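PDB 1ZXT: functional macrophage inflammatory protein 1-alpha homolog from Human herpesvirus 8, which is a viral CC chemokine (vMIP-I), a small signalling protein that probably acts by binding CCR-type chemokine receptors. Local coordinates for residues 38-43 and 57-62. Sequence-based numbering, arbitrary orientation.
Sequences PGVILL and NWVRQL
In this chemokine fold, a three-stranded antiparallel Greek key sheet carries the C-terminal helix across one face, and Val40 and Leu42 of the middle strand meet Val59 and Leu62 of that helix there. The contact is wholly apolar, with no hydrogen bond from strand to helix. Two residues apart on the extended strand, Val40 and Leu42 both point toward the helix, while Ile41 between them lies on the other side of the sheet and packs on Cys12. On the helix, Val59 and Leu62 are three residues apart, nearly one turn, and so look toward the same face of the sheet. Val40 and Val59 reach for each other tip to tip, CG2 of Val40 lying 3.7 Å from CG1 of Val59. This methyl of Val59 extends anti to the backbone N (chi1 178°), whereas its CG2 sits over one face of the Trp58 ring, offset toward the rim. The strand's backbone bonds to both neighbours, Ile41 pairing with Tyr29 and Leu42 with Ile50. The side chains of Val40 and Leu42 also touch Trp28 of strand 25-30, and that of Val59 touches Ala52 of strand 49-52. Leu42 and Leu62 cross at about a right angle, their CD1 methyls 4.0 Å apart, and CD1 of Leu62 also lies in the plane of the Trp58 ring, at its edge.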
# COMPACT_ATOMS: atom_id res chain seq x y z
N PRO A 38 5.38 8.42 3.62
CA PRO A 38 5.26 7.49 2.49
C PRO A 38 4.59 6.17 2.87
O PRO A 38 4.87 5.60 3.93
CB PRO A 38 6.73 7.28 2.12
CG PRO A 38 7.34 8.56 2.49
CD PRO A 38 6.77 8.77 3.85
N GLY A 39 3.67 5.75 2.03
CA GLY A 39 2.89 4.56 2.24
C GLY A 39 2.83 3.70 1.03
O GLY A 39 3.11 4.13 -0.08
N VAL A 40 2.38 2.50 1.26
CA VAL A 40 1.98 1.56 0.17
C VAL A 40 0.64 1.00 0.52
O VAL A 40 0.34 0.82 1.71
CB VAL A 40 3.02 0.45 -0.15
CG1 VAL A 40 4.36 1.04 -0.58
CG2 VAL A 40 3.21 -0.54 0.96
N ILE A 41 -0.15 0.70 -0.50
CA ILE A 41 -1.35 -0.12 -0.35
C ILE A 41 -1.06 -1.54 -0.71
O ILE A 41 -0.63 -1.81 -1.79
CB ILE A 41 -2.50 0.44 -1.18
CG1 ILE A 41 -2.74 1.91 -0.83
CG2 ILE A 41 -3.82 -0.39 -1.11
CD1 ILE A 41 -2.95 2.18 0.64
N LEU A 42 -1.35 -2.45 0.21
CA LEU A 42 -1.47 -3.87 -0.12
C LEU A 42 -2.91 -4.16 -0.41
O LEU A 42 -3.74 -4.13 0.46
CB LEU A 42 -0.99 -4.76 1.01
CG LEU A 42 0.42 -4.42 1.50
CD1 LEU A 42 0.72 -5.22 2.74
CD2 LEU A 42 1.51 -4.57 0.45
N LEU A 43 -3.19 -4.44 -1.67
CA LEU A 43 -4.59 -4.59 -2.10
C LEU A 43 -4.98 -6.03 -2.07
O LEU A 43 -4.32 -6.96 -2.61
CB LEU A 43 -4.78 -4.00 -3.52
CG LEU A 43 -6.23 -4.08 -4.05
CD1 LEU A 43 -7.02 -3.01 -3.39
CD2 LEU A 43 -6.25 -4.02 -5.59
N ASN A 57 10.89 -3.65 6.93
CA ASN A 57 11.38 -4.75 6.12
C ASN A 57 10.31 -5.78 5.74
O ASN A 57 10.27 -6.28 4.60
CB ASN A 57 12.57 -5.42 6.81
CG ASN A 57 13.15 -6.51 5.98
OD1 ASN A 57 13.42 -6.33 4.78
ND2 ASN A 57 13.32 -7.67 6.59
N TRP A 58 9.44 -6.14 6.67
CA TRP A 58 8.42 -7.12 6.31
C TRP A 58 7.47 -6.62 5.18
O TRP A 58 7.00 -7.37 4.34
CB TRP A 58 7.65 -7.63 7.53
CG TRP A 58 6.75 -6.69 8.20
CD1 TRP A 58 7.01 -5.96 9.34
CD2 TRP A 58 5.41 -6.30 7.79
NE1 TRP A 58 5.92 -5.18 9.66
CE2 TRP A 58 4.93 -5.37 8.74
CE3 TRP A 58 4.58 -6.67 6.74
CZ2 TRP A 58 3.64 -4.85 8.68
CZ3 TRP A 58 3.32 -6.14 6.66
CH2 TRP A 58 2.86 -5.21 7.63
N VAL A 59 7.21 -5.35 5.14
CA VAL A 59 6.39 -4.77 4.06
C VAL A 59 7.12 -4.80 2.70
O VAL A 59 6.52 -5.12 1.67
CB VAL A 59 5.99 -3.30 4.35
CG1 VAL A 59 5.17 -2.67 3.22
CG2 VAL A 59 5.18 -3.15 5.62
N ARG A 60 8.41 -4.47 2.70
CA ARG A 60 9.19 -4.57 1.49
C ARG A 60 9.22 -5.98 0.98
O ARG A 60 9.32 -6.22 -0.23
CB ARG A 60 10.62 -4.11 1.73
CG ARG A 60 10.75 -2.63 1.92
CD ARG A 60 12.20 -2.21 2.04
NE ARG A 60 12.35 -1.32 3.19
CZ ARG A 60 12.97 -1.64 4.33
NH1 ARG A 60 13.57 -2.81 4.52
NH2 ARG A 60 13.02 -0.73 5.29
N GLN A 61 9.22 -6.96 1.88
CA GLN A 61 9.34 -8.34 1.44
C GLN A 61 8.06 -8.79 0.81
O GLN A 61 8.09 -9.52 -0.17
CB GLN A 61 9.68 -9.25 2.60
CG GLN A 61 11.06 -8.99 3.14
CD GLN A 61 11.36 -9.94 4.32
OE1 GLN A 61 11.52 -11.16 4.12
NE2 GLN A 61 11.40 -9.37 5.55
N LEU A 62 6.92 -8.36 1.34
CA LEU A 62 5.63 -8.65 0.69
C LEU A 62 5.53 -7.96 -0.65
O LEU A 62 5.03 -8.53 -1.62
CB LEU A 62 4.46 -8.23 1.55
CG LEU A 62 4.16 -9.06 2.79
CD1 LEU A 62 3.09 -8.36 3.56
CD2 LEU A 62 3.77 -10.52 2.46